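Local coordinates for lipopolysaccharide export system protein LptC (Vibrio cholerae, PDB 6MJP) that probably helps carry lipopolysaccharide from the inner membrane toward the outer membrane, passing it to the periplasmic protein LptA, at residues E38-S43 and D68-S73; G56-V61 and K84-G89; T76-P81 and G101-D106; Q92-T97 and G165-H170. All coordinates share one frame; numbering follows the deposited sequence.

Contact 1: residues E38-S43 and D68-S73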
loop_
_atom_site.group_PDB
_atom_site.type_symbol
_atom_site.label_atom_id
_atom_site.label_comp_id
_atom_site.label_asym_id
_atom_site.label_seq_id
_atom_site.Cartn_x
_atom_site.Cartn_y
_atom_site.Cartn_z
ATOM N N GLU C 38 -6.581 51.304 2.878
ATOM C CA GLU C 38 -7.693 52.257 2.871
ATOM C C GLU C 38 -8.091 52.549 1.428
ATOM O O GLU C 38 -7.606 53.494 0.802
ATOM C CB GLU C 38 -7.308 53.532 3.610
ATOM N N LEU C 39 -8.995 51.725 0.899
ATOM C CA LEU C 39 -9.461 51.811 -0.480
ATOM C C LEU C 39 -10.966 51.569 -0.507
ATOM O O LEU C 39 -11.536 51.145 0.506
ATOM C CB LEU C 39 -8.721 50.796 -1.357
ATOM C CG LEU C 39 -7.238 51.061 -1.623
ATOM C CD1 LEU C 39 -6.624 49.950 -2.464
ATOM C CD2 LEU C 39 -7.052 52.413 -2.294
ATOM N N PRO C 40 -11.651 51.837 -1.620
ATOM C CA PRO C 40 -13.093 51.546 -1.681
ATOM C C PRO C 40 -13.369 50.066 -1.476
ATOM O O PRO C 40 -12.937 49.218 -2.261
ATOM C CB PRO C 40 -13.491 52.015 -3.088
ATOM C CG PRO C 40 -12.203 52.138 -3.847
ATOM C CD PRO C 40 -11.190 52.542 -2.828
ATOM N N MET C 41 -14.101 49.759 -0.406
ATOM C CA MET C 41 -14.384 48.371 -0.064
ATOM C C MET C 41 -15.477 47.769 -0.943
ATOM O O MET C 41 -15.493 46.553 -1.157
ATOM C CB MET C 41 -14.780 48.272 1.409
ATOM C CG MET C 41 -14.769 46.864 1.963
ATOM S SD MET C 41 -15.259 46.786 3.696
ATOM C CE MET C 41 -14.897 45.070 4.059
ATOM N N PHE C 42 -16.393 48.589 -1.449
ATOM C CA PHE C 42 -17.449 48.139 -2.341
ATOM C C PHE C 42 -17.503 49.069 -3.541
ATOM O O PHE C 42 -17.333 50.285 -3.406
ATOM C CB PHE C 42 -18.820 48.107 -1.641
ATOM C CG PHE C 42 -18.944 47.042 -0.586
ATOM C CD1 PHE C 42 -19.533 45.822 -0.876
ATOM C CD2 PHE C 42 -18.472 47.262 0.696
ATOM C CE1 PHE C 42 -19.648 44.841 0.097
ATOM C CE2 PHE C 42 -18.582 46.287 1.671
ATOM C CZ PHE C 42 -19.172 45.076 1.372
ATOM N N SER C 43 -17.730 48.491 -4.714
ATOM C CA SER C 43 -17.819 49.250 -5.949
ATOM C C SER C 43 -18.917 48.658 -6.818
ATOM O O SER C 43 -19.174 47.454 -6.779
ATOM C CB SER C 43 -16.489 49.251 -6.710
ATOM O OG SER C 43 -16.599 49.991 -7.913
ATOM N N ASP C 68 -19.276 53.844 -4.805
ATOM C CA ASP C 68 -18.165 53.304 -4.026
ATOM C C ASP C 68 -18.471 53.497 -2.545
ATOM O O ASP C 68 -18.623 54.634 -2.083
ATOM C CB ASP C 68 -16.849 53.987 -4.403
ATOM C CG ASP C 68 -16.531 53.876 -5.891
ATOM O OD1 ASP C 68 -16.876 52.849 -6.507
ATOM O OD2 ASP C 68 -15.930 54.822 -6.445
ATOM N N HIS C 69 -18.564 52.392 -1.806
ATOM C CA HIS C 69 -18.844 52.419 -0.374
ATOM C C HIS C 69 -17.560 52.203 0.396
ATOM O O HIS C 69 -16.817 51.265 0.109
ATOM C CB HIS C 69 -19.861 51.342 0.008
ATOM C CG HIS C 69 -20.644 51.649 1.247
ATOM N ND1 HIS C 69 -21.809 50.983 1.572
ATOM C CD2 HIS C 69 -20.441 52.552 2.236
ATOM C CE1 HIS C 69 -22.282 51.460 2.706
ATOM N NE2 HIS C 69 -21.473 52.413 3.130
ATOM N N TYR C 70 -17.289 53.079 1.360
ATOM C CA TYR C 70 -16.088 52.964 2.175
ATOM C C TYR C 70 -16.438 52.513 3.590
ATOM O O TYR C 70 -17.532 52.787 4.094
ATOM C CB TYR C 70 -15.337 54.282 2.210
ATOM C CG TYR C 70 -14.762 54.712 0.881
ATOM C CD1 TYR C 70 -13.449 54.412 0.546
ATOM C CD2 TYR C 70 -15.526 55.422 -0.040
ATOM C CE1 TYR C 70 -12.910 54.807 -0.657
ATOM C CE2 TYR C 70 -14.993 55.821 -1.256
ATOM C CZ TYR C 70 -13.683 55.506 -1.556
ATOM O OH TYR C 70 -13.135 55.894 -2.756
ATOM N N ALA C 71 -15.497 51.829 4.236
ATOM C CA ALA C 71 -15.737 51.235 5.546
ATOM C C ALA C 71 -15.315 52.117 6.716
ATOM O O ALA C 71 -16.080 52.255 7.676
ATOM C CB ALA C 71 -15.016 49.886 5.652
ATOM N N LYS C 72 -14.121 52.719 6.668
ATOM C CA LYS C 72 -13.611 53.452 7.827
ATOM C C LYS C 72 -14.503 54.640 8.192
ATOM O O LYS C 72 -14.790 54.862 9.373
ATOM C CB LYS C 72 -12.173 53.907 7.570
ATOM N N SER C 73 -14.954 55.416 7.201
ATOM C CA SER C 73 -15.798 56.573 7.471
ATOM C C SER C 73 -17.271 56.351 7.168
ATOM O O SER C 73 -18.116 57.019 7.772
ATOM C CB SER C 73 -15.320 57.794 6.668
ATOM O OG SER C 73 -15.604 57.656 5.283
#

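Contact 2: residues G56-V61 and K84-G89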
loop_
_atom_site.group_PDB
_atom_site.type_symbol
_atom_site.label_atom_id
_atom_site.label_comp_id
_atom_site.label_asym_id
_atom_site.label_seq_id
_atom_site.Cartn_x
_atom_site.Cartn_y
_atom_site.Cartn_z
ATOM N N GLY C 56 -41.013 51.882 6.922
ATOM C CA GLY C 56 -41.120 51.036 5.752
ATOM C C GLY C 56 -41.579 51.711 4.479
ATOM O O GLY C 56 -42.001 51.012 3.552
ATOM N N ILE C 57 -41.508 53.033 4.398
ATOM C CA ILE C 57 -41.974 53.773 3.230
ATOM C C ILE C 57 -40.762 54.224 2.428
ATOM O O ILE C 57 -39.747 54.640 3.000
ATOM C CB ILE C 57 -42.851 54.971 3.651
ATOM C CG1 ILE C 57 -43.977 54.517 4.589
ATOM C CG2 ILE C 57 -43.433 55.684 2.434
ATOM C CD1 ILE C 57 -44.925 53.510 3.977
ATOM N N ARG C 58 -40.858 54.133 1.104
ATOM C CA ARG C 58 -39.774 54.567 0.230
ATOM C C ARG C 58 -39.408 56.034 0.469
ATOM O O ARG C 58 -40.168 56.931 0.098
ATOM C CB ARG C 58 -40.172 54.336 -1.234
ATOM C CG ARG C 58 -39.098 54.712 -2.246
ATOM C CD ARG C 58 -39.419 54.192 -3.643
ATOM N NE ARG C 58 -40.642 54.769 -4.192
ATOM C CZ ARG C 58 -41.064 54.592 -5.442
ATOM N NH1 ARG C 58 -42.189 55.159 -5.848
ATOM N NH2 ARG C 58 -40.359 53.852 -6.286
ATOM N N ASN C 59 -38.247 56.291 1.081
ATOM C CA ASN C 59 -37.824 57.661 1.371
ATOM C C ASN C 59 -37.282 58.359 0.120
ATOM O O ASN C 59 -37.739 59.448 -0.241
ATOM C CB ASN C 59 -36.780 57.655 2.502
ATOM C CG ASN C 59 -36.461 59.058 3.042
ATOM O OD1 ASN C 59 -37.295 59.965 3.019
ATOM N ND2 ASN C 59 -35.245 59.225 3.550
ATOM N N TYR C 60 -36.312 57.749 -0.558
ATOM C CA TYR C 60 -35.690 58.371 -1.723
ATOM C C TYR C 60 -35.040 57.284 -2.569
ATOM O O TYR C 60 -34.960 56.121 -2.169
ATOM C CB TYR C 60 -34.660 59.441 -1.317
ATOM C CG TYR C 60 -33.491 58.885 -0.539
ATOM C CD1 TYR C 60 -32.385 58.351 -1.191
ATOM C CD2 TYR C 60 -33.497 58.876 0.847
ATOM C CE1 TYR C 60 -31.319 57.820 -0.485
ATOM C CE2 TYR C 60 -32.432 58.356 1.564
ATOM C CZ TYR C 60 -31.342 57.836 0.888
ATOM O OH TYR C 60 -30.279 57.305 1.579
ATOM N N VAL C 61 -34.569 57.686 -3.749
ATOM C CA VAL C 61 -33.903 56.797 -4.695
ATOM C C VAL C 61 -32.712 57.543 -5.276
ATOM O O VAL C 61 -32.843 58.699 -5.689
ATOM C CB VAL C 61 -34.850 56.332 -5.822
ATOM C CG1 VAL C 61 -34.091 55.523 -6.872
ATOM C CG2 VAL C 61 -36.019 55.528 -5.258
ATOM N N LYS C 84 -34.133 60.977 -6.535
ATOM C CA LYS C 84 -35.568 61.209 -6.590
ATOM C C LYS C 84 -36.117 61.251 -5.169
ATOM O O LYS C 84 -36.035 60.260 -4.439
ATOM C CB LYS C 84 -36.253 60.124 -7.417
ATOM C CG LYS C 84 -35.532 59.842 -8.730
ATOM C CD LYS C 84 -36.136 58.660 -9.472
ATOM C CE LYS C 84 -35.487 58.471 -10.840
ATOM N NZ LYS C 84 -35.667 59.658 -11.728
ATOM N N VAL C 85 -36.660 62.398 -4.770
ATOM C CA VAL C 85 -37.291 62.530 -3.461
ATOM C C VAL C 85 -38.766 62.190 -3.596
ATOM O O VAL C 85 -39.409 62.539 -4.592
ATOM C CB VAL C 85 -37.089 63.941 -2.880
ATOM C CG1 VAL C 85 -37.627 64.009 -1.461
ATOM C CG2 VAL C 85 -35.618 64.298 -2.889
ATOM N N TYR C 86 -39.306 61.488 -2.607
ATOM C CA TYR C 86 -40.682 61.019 -2.653
ATOM C C TYR C 86 -41.439 61.497 -1.426
ATOM O O TYR C 86 -40.968 61.329 -0.296
ATOM C CB TYR C 86 -40.751 59.496 -2.732
ATOM C CG TYR C 86 -40.314 58.914 -4.054
ATOM C CD1 TYR C 86 -38.972 58.688 -4.320
ATOM C CD2 TYR C 86 -41.244 58.570 -5.030
ATOM C CE1 TYR C 86 -38.560 58.146 -5.522
ATOM C CE2 TYR C 86 -40.841 58.025 -6.240
ATOM C CZ TYR C 86 -39.495 57.815 -6.480
ATOM O OH TYR C 86 -39.069 57.276 -7.676
ATOM N N ARG C 87 -42.612 62.077 -1.655
ATOM C CA ARG C 87 -43.538 62.421 -0.584
ATOM C C ARG C 87 -44.418 61.202 -0.325
ATOM O O ARG C 87 -45.221 60.817 -1.181
ATOM C CB ARG C 87 -44.371 63.644 -0.965
ATOM N N GLU C 88 -44.248 60.584 0.843
ATOM C CA GLU C 88 -44.951 59.356 1.223
ATOM C C GLU C 88 -44.670 58.195 0.268
ATOM O O GLU C 88 -45.448 57.238 0.212
ATOM C CB GLU C 88 -46.463 59.585 1.336
ATOM C CG GLU C 88 -46.871 60.499 2.475
ATOM C CD GLU C 88 -48.374 60.616 2.611
ATOM O OE1 GLU C 88 -49.097 60.024 1.781
ATOM O OE2 GLU C 88 -48.832 61.298 3.550
ATOM N N GLY C 89 -43.575 58.258 -0.494
ATOM C CA GLY C 89 -43.171 57.174 -1.366
ATOM C C GLY C 89 -43.918 57.058 -2.680
ATOM O O GLY C 89 -43.354 56.540 -3.652
#

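Contact 3: residues T76-P81 and G101-D106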
loop_
_atom_site.group_PDB
_atom_site.type_symbol
_atom_site.label_atom_id
_atom_site.label_comp_id
_atom_site.label_asym_id
_atom_site.label_seq_id
_atom_site.Cartn_x
_atom_site.Cartn_y
_atom_site.Cartn_z
ATOM N N THR C 76 -20.096 57.267 1.016
ATOM C CA THR C 76 -20.461 56.508 -0.175
ATOM C C THR C 76 -20.457 57.465 -1.359
ATOM O O THR C 76 -21.325 58.337 -1.462
ATOM C CB THR C 76 -21.824 55.842 0.006
ATOM O OG1 THR C 76 -21.872 55.182 1.280
ATOM C CG2 THR C 76 -22.039 54.814 -1.064
ATOM N N LEU C 77 -19.481 57.306 -2.251
ATOM C CA LEU C 77 -19.248 58.274 -3.316
ATOM C C LEU C 77 -19.969 57.863 -4.592
ATOM O O LEU C 77 -19.764 56.757 -5.099
ATOM C CB LEU C 77 -17.753 58.424 -3.596
ATOM C CG LEU C 77 -16.809 58.635 -2.408
ATOM C CD1 LEU C 77 -15.422 59.038 -2.898
ATOM C CD2 LEU C 77 -17.353 59.655 -1.418
ATOM N N PHE C 78 -20.790 58.766 -5.121
ATOM C CA PHE C 78 -21.530 58.538 -6.353
ATOM C C PHE C 78 -20.896 59.316 -7.494
ATOM O O PHE C 78 -20.423 60.441 -7.305
ATOM C CB PHE C 78 -22.991 58.970 -6.216
ATOM C CG PHE C 78 -23.767 58.195 -5.197
ATOM C CD1 PHE C 78 -23.627 58.465 -3.844
ATOM C CD2 PHE C 78 -24.665 57.219 -5.591
ATOM C CE1 PHE C 78 -24.348 57.759 -2.906
ATOM C CE2 PHE C 78 -25.390 56.507 -4.659
ATOM C CZ PHE C 78 -25.233 56.778 -3.314
ATOM N N LYS C 79 -20.907 58.726 -8.684
ATOM C CA LYS C 79 -20.545 59.421 -9.912
ATOM C C LYS C 79 -21.806 59.580 -10.745
ATOM O O LYS C 79 -22.448 58.582 -11.096
ATOM C CB LYS C 79 -19.462 58.665 -10.684
ATOM C CG LYS C 79 -19.063 59.293 -12.016
ATOM N N ALA C 80 -22.168 60.842 -11.031
ATOM C CA ALA C 80 -23.343 61.232 -11.806
ATOM C C ALA C 80 -24.612 60.729 -11.138
ATOM O O ALA C 80 -25.344 59.933 -11.732
ATOM C CB ALA C 80 -23.241 60.710 -13.243
ATOM N N PRO C 81 -24.892 61.135 -9.904
ATOM C CA PRO C 81 -26.059 60.586 -9.214
ATOM C C PRO C 81 -27.358 61.248 -9.667
ATOM O O PRO C 81 -27.378 62.321 -10.274
ATOM C CB PRO C 81 -25.750 60.860 -7.736
ATOM C CG PRO C 81 -24.985 62.126 -7.769
ATOM C CD PRO C 81 -24.177 62.112 -9.062
ATOM N N GLY C 101 -21.249 62.966 -6.143
ATOM C CA GLY C 101 -22.003 63.028 -4.905
ATOM C C GLY C 101 -21.308 62.264 -3.799
ATOM O O GLY C 101 -20.466 61.399 -4.053
ATOM N N ILE C 102 -21.674 62.591 -2.558
ATOM C CA ILE C 102 -21.104 61.939 -1.379
ATOM C C ILE C 102 -22.208 61.712 -0.357
ATOM O O ILE C 102 -22.804 62.674 0.140
ATOM C CB ILE C 102 -19.968 62.756 -0.734
ATOM C CG1 ILE C 102 -18.759 62.856 -1.663
ATOM C CG2 ILE C 102 -19.568 62.142 0.603
ATOM C CD1 ILE C 102 -17.575 63.547 -1.027
ATOM N N LEU C 103 -22.469 60.455 -0.026
ATOM C CA LEU C 103 -23.295 60.138 1.127
ATOM C C LEU C 103 -22.412 59.940 2.355
ATOM O O LEU C 103 -21.254 59.529 2.249
ATOM C CB LEU C 103 -24.127 58.882 0.875
ATOM C CG LEU C 103 -25.599 59.053 0.505
ATOM C CD1 LEU C 103 -26.187 57.695 0.186
ATOM C CD2 LEU C 103 -26.367 59.707 1.640
ATOM N N SER C 104 -22.964 60.236 3.527
ATOM C CA SER C 104 -22.234 60.077 4.775
ATOM C C SER C 104 -22.951 59.082 5.679
ATOM O O SER C 104 -24.095 58.694 5.430
ATOM C CB SER C 104 -22.075 61.424 5.491
ATOM O OG SER C 104 -23.336 61.943 5.860
ATOM N N LYS C 105 -22.261 58.672 6.749
ATOM C CA LYS C 105 -22.896 57.809 7.741
ATOM C C LYS C 105 -24.086 58.500 8.401
ATOM O O LYS C 105 -25.018 57.824 8.855
ATOM C CB LYS C 105 -21.870 57.370 8.790
ATOM C CG LYS C 105 -22.424 56.433 9.859
ATOM N N ASP C 106 -24.077 59.840 8.448
ATOM C CA ASP C 106 -25.164 60.646 8.996
ATOM C C ASP C 106 -26.206 61.003 7.940
ATOM O O ASP C 106 -27.044 61.889 8.187
ATOM C CB ASP C 106 -24.619 61.921 9.655
ATOM C CG ASP C 106 -24.130 61.690 11.089
ATOM O OD1 ASP C 106 -24.209 60.547 11.599
ATOM O OD2 ASP C 106 -23.663 62.672 11.704
#

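Contact 4: residues Q92-T97 and G165-H170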
loop_
_atom_site.group_PDB
_atom_site.type_symbol
_atom_site.label_atom_id
_atom_site.label_comp_id
_atom_site.label_asym_id
_atom_site.label_seq_id
_atom_site.Cartn_x
_atom_site.Cartn_y
_atom_site.Cartn_z
ATOM N N GLN C 92 -43.345 61.241 -6.601
ATOM C CA GLN C 92 -41.993 61.753 -6.815
ATOM C C GLN C 92 -42.080 63.272 -6.890
ATOM O O GLN C 92 -42.428 63.837 -7.929
ATOM C CB GLN C 92 -41.365 61.166 -8.074
ATOM C CG GLN C 92 -39.976 61.733 -8.370
ATOM C CD GLN C 92 -39.190 60.915 -9.383
ATOM O OE1 GLN C 92 -39.448 59.724 -9.581
ATOM N NE2 GLN C 92 -38.219 61.552 -10.026
ATOM N N GLU C 93 -41.768 63.939 -5.778
ATOM C CA GLU C 93 -41.863 65.393 -5.726
ATOM C C GLU C 93 -40.661 66.058 -6.393
ATOM O O GLU C 93 -40.830 66.907 -7.273
ATOM C CB GLU C 93 -42.009 65.864 -4.277
ATOM C CG GLU C 93 -43.406 66.367 -3.920
ATOM C CD GLU C 93 -43.507 66.881 -2.497
ATOM O OE1 GLU C 93 -44.456 67.644 -2.209
ATOM O OE2 GLU C 93 -42.632 66.526 -1.677
ATOM N N TRP C 94 -39.442 65.689 -5.997
ATOM C CA TRP C 94 -38.247 66.297 -6.567
ATOM C C TRP C 94 -37.348 65.262 -7.212
ATOM O O TRP C 94 -37.422 64.068 -6.921
ATOM C CB TRP C 94 -37.417 67.052 -5.532
ATOM C CG TRP C 94 -38.074 68.257 -5.102
ATOM C CD1 TRP C 94 -38.020 69.475 -5.687
ATOM C CD2 TRP C 94 -38.920 68.374 -3.975
ATOM N NE1 TRP C 94 -38.794 70.373 -4.981
ATOM C CE2 TRP C 94 -39.364 69.714 -3.916
ATOM C CE3 TRP C 94 -39.353 67.468 -3.006
ATOM C CZ2 TRP C 94 -40.241 70.167 -2.915
ATOM C CZ3 TRP C 94 -40.202 67.910 -2.016
ATOM C CH2 TRP C 94 -40.635 69.253 -1.968
ATOM N N GLU C 95 -36.466 65.760 -8.077
ATOM C CA GLU C 95 -35.456 64.937 -8.733
ATOM C C GLU C 95 -34.185 65.764 -8.862
ATOM O O GLU C 95 -34.143 66.719 -9.644
ATOM C CB GLU C 95 -35.938 64.450 -10.096
ATOM C CG GLU C 95 -34.882 63.677 -10.861
ATOM C CD GLU C 95 -35.457 62.908 -12.029
ATOM O OE1 GLU C 95 -36.523 62.280 -11.860
ATOM O OE2 GLU C 95 -34.844 62.936 -13.116
ATOM N N ILE C 96 -33.152 65.399 -8.109
ATOM C CA ILE C 96 -31.936 66.195 -7.999
ATOM C C ILE C 96 -30.763 65.383 -8.526
ATOM O O ILE C 96 -30.521 64.257 -8.072
ATOM C CB ILE C 96 -31.686 66.642 -6.550
ATOM C CG1 ILE C 96 -32.957 67.257 -5.964
ATOM C CG2 ILE C 96 -30.543 67.637 -6.500
ATOM C CD1 ILE C 96 -32.812 67.694 -4.533
ATOM N N THR C 97 -30.026 65.961 -9.468
ATOM C CA THR C 97 -28.945 65.272 -10.147
ATOM C C THR C 97 -27.679 66.114 -10.103
ATOM O O THR C 97 -27.717 67.315 -9.834
ATOM C CB THR C 97 -29.311 64.980 -11.602
ATOM O OG1 THR C 97 -29.455 66.220 -12.301
ATOM C CG2 THR C 97 -30.628 64.210 -11.677
ATOM N N GLY C 165 -32.743 75.830 2.466
ATOM C CA GLY C 165 -34.102 75.399 2.709
ATOM C C GLY C 165 -34.307 73.906 2.953
ATOM O O GLY C 165 -33.358 73.192 3.280
ATOM N N ASN C 166 -35.537 73.429 2.850
ATOM C CA ASN C 166 -35.797 72.003 2.888
ATOM C C ASN C 166 -36.913 71.639 1.941
ATOM O O ASN C 166 -37.865 72.399 1.755
ATOM C CB ASN C 166 -36.195 71.542 4.296
ATOM C CG ASN C 166 -37.354 72.349 4.874
ATOM O OD1 ASN C 166 -37.876 73.279 4.238
ATOM N ND2 ASN C 166 -37.764 71.993 6.092
ATOM N N PHE C 167 -36.782 70.486 1.336
ATOM C CA PHE C 167 -37.866 70.016 0.519
ATOM C C PHE C 167 -38.986 69.401 1.354
ATOM O O PHE C 167 -40.004 69.007 0.781
ATOM C CB PHE C 167 -37.350 69.007 -0.492
ATOM C CG PHE C 167 -36.334 69.571 -1.427
ATOM C CD1 PHE C 167 -36.720 70.395 -2.460
ATOM C CD2 PHE C 167 -34.990 69.274 -1.280
ATOM C CE1 PHE C 167 -35.800 70.908 -3.345
ATOM C CE2 PHE C 167 -34.056 69.778 -2.157
ATOM C CZ PHE C 167 -34.458 70.604 -3.196
ATOM N N ALA C 168 -38.853 69.325 2.684
ATOM C CA ALA C 168 -39.946 68.825 3.510
ATOM C C ALA C 168 -41.232 69.584 3.193
ATOM O O ALA C 168 -42.234 69.000 2.734
ATOM C CB ALA C 168 -39.621 68.968 5.012
ATOM N N ASP C 169 -41.189 70.900 3.413
ATOM C CA ASP C 169 -42.373 71.771 3.400
ATOM C C ASP C 169 -42.276 72.821 2.289
ATOM O O ASP C 169 -43.072 73.823 2.289
ATOM C CB ASP C 169 -42.520 72.497 4.781
ATOM N N HIS C 170 -41.350 72.629 1.353
ATOM C CA HIS C 170 -40.875 73.704 0.470
ATOM C C HIS C 170 -40.487 74.959 1.239
ATOM O O HIS C 170 -40.639 76.084 0.745
ATOM C CB HIS C 170 -41.885 74.135 -0.611
ATOM C CG HIS C 170 -42.678 73.012 -1.173
ATOM N ND1 HIS C 170 -42.357 72.364 -2.346
ATOM C CD2 HIS C 170 -43.773 72.379 -0.692
ATOM C CE1 HIS C 170 -43.222 71.385 -2.563
ATOM N NE2 HIS C 170 -44.101 71.383 -1.583
#

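Contact 1: residues E38-S43 and D68-S73
Phe42 and His69 face each other as an antiparallel hydrogen-bonded pair, with Ser43 and Asp68 following as a non-hydrogen-bonded one, and Met41 joins Phe42 opposite His69 to make a classic beta bulge. His69 O receives Phe42 N at 3.1 Å and, weakly, Met41 N, while His69 N returns a bond to Phe42 O at 2.9 Å. The ladder between the two segments ends at the bulge, and the contact beyond it is made by side chains. There Pro40 and Tyr70 lie side by side and point the same way. The phenol meets the proline through one flank, Tyr70 CE1 coming within 3.6 Å of Pro40 CD, and its OH lies alongside the pyrrolidine ring, 3.9 Å from both Pro40 CB and CD. Met41 has CG anti to its backbone N (chi1 -166°) and an extended chain beyond, and its SD rests against Ala71 CB at 3.7 Å. Across the hydrogen-bonded pair, Phe42 CB touches His69 CB at 3.8 Å. On the other face of the sheet Ser43 OG donates to Asp68 OD1 at 3.2 Å, meeting the carboxylate oxygen nearly along its C-O bond. Strand 66-69 continues the sheet into strand 76-79, where His69 packs on Thr76 and Tyr70 on Leu77. On its other side strand 42-44 pairs antiparallel with a strand of a neighbouring permease subunit, whose Arg212 makes a cation-pi contact with Phe42.

Contact 2: residues G56-V61 and K84-G89
Arg58 and Tyr86 make the main side-chain contact between strands 58-61 and 84-87, and the same arginine shows how one guanidinium can serve two partners in different directions. In its own plane it grips a single acceptor side-on: NH1 bonds Gly89 O at 2.8 Å, close to straight with an angle of 162° at the hydrogen, and NE reaches that oxygen at 3.3 Å from a lone-pair direction. Perpendicular to that plane, one face of the group lies on the Tyr86 ring, the planes 27° apart and Arg58 CZ 4.0 Å from the ring centroid, which makes a cation-pi stack. Arg58 CG is anti to the backbone N (chi1 -178°), and a bend at chi3 turns NE. The two bonds would fix the rotation of the guanidinium above the phenol. Val61 CG2 packs on Tyr86 CE1 at 3.7 Å. The backbone is satisfied at one end by the hydrogen-bonded pair of Val61 and Lys84, with Val61 N to Lys84 O at 3.0 Å and Lys84 N to Val61 O at 2.8 Å; farther along, Tyr86 N holds Asn59 O only weakly. The other polar ends find partners elsewhere in the chain: Lys84 NZ forms a salt bridge with Glu95, Tyr60 OH a hydrogen bond with Gln107, and Asn59 OD1 a weak one with Arg141. Strand 58-64 is flanked on its other side by strand 47-52, where Asn59 and Tyr60 both face Ser51 in a classic beta bulge, and strand 82-87 by strand 91-97, with Val85 bonded to Trp94.

Contact 3: residues T76-P81 and G101-D106
Phe78 and Leu103 meet on the inward face of an antiparallel sheet of the beta-jellyroll, the fold shared by LptC and LptA, whereas Leu77 and Ile102 meet on the opposite face. The inner pair crosses at a slant: Leu103 CD1 comes to the edge of the phenyl ring, 3.6 Å from Phe78 CE1. Next to them, Thr76 and Leu103 touch by their CB atoms at 3.9 Å. On the other face the two aliphatic chains lie side by side and point the same way, with the Leu77 CD2 methyl set against Ile102 CG1 at 3.5 Å. Gly101 lies opposite Phe78, and Pro81 CG approaches the backbone N of Gly101 at 4.2 Å. Strand 58-64 supplies Ile62, which touches Phe78, Pro81 and Leu103 from the facing sheet and so packs against this face. Under all of this runs a regular ladder in which two hydrogen-bonded pairs flank a non-hydrogen-bonded one; its straightest bond joins Leu103 N to Thr76 O at 2.8 Å, with 175° at the hydrogen.

Contact 4: residues Q92-T97 and G165-H170
An aromatic cluster of Trp94, Phe167 and His170 bridges the two sheets of the jellyroll, joining strand 91-97 of one to the chain that leaves strand 164-166 of the other. The backbones stay apart, the nearest CA atoms being those of Trp94 and Phe167 at 8.0 Å, and side chains span the gap. Phe167 sits over one face of the indole. Its ring turns an edge toward the five-membered ring, centroids 4.1 Å apart and planes at 52°, while its CB stands above the six-membered ring in a CH-pi contact, 3.5 Å from the centroid. Some of the atom-to-atom approaches within this pair are shorter than is credible, so the pairing is more reliable than its exact spacing. His170 comes instead to the rim of the six-membered ring, with ND1 near the indole plane beside CZ2. The Phe167 ring also reaches Ile96 tip to tip, Ile96 CD1 being 3.4 Å from Phe167 CE2. Phe143, on the neighbouring strand 142-144, also meets the Phe167 ring. Glu93 crosses His170 obliquely, its OE1 3.8 Å from His170 NE2, too long to count as a hydrogen bond. With no hydrogen bond between the segments, the join rests on dispersion and on aromatic and CH-pi contacts; the carboxylate of Glu93 could still add a mild electrostatic attraction if the imidazole carries a proton.

Overall arrangement
The four contacts show how a jellyroll is built from neighbour pairing within sheets and packing between them. Contacts 1 and 3, centres 11 Å apart, are successive steps across one antiparallel sheet, sharing the boundary of strands 66-69 and 76-79. Contact 2 lies in the other sheet, next to strand 91-97, which contact 4 ties to the end of the first sheet; the centres of contacts 2 and 4 are also 11 Å apart. Along the chain contact 2 alternates with contacts 1 and 3, because the strands pass back and forth between sheets. Contact 1 carries its sheet on into a permease strand, whereas contact 4, its centre 28 Å away, touches no other protein chain.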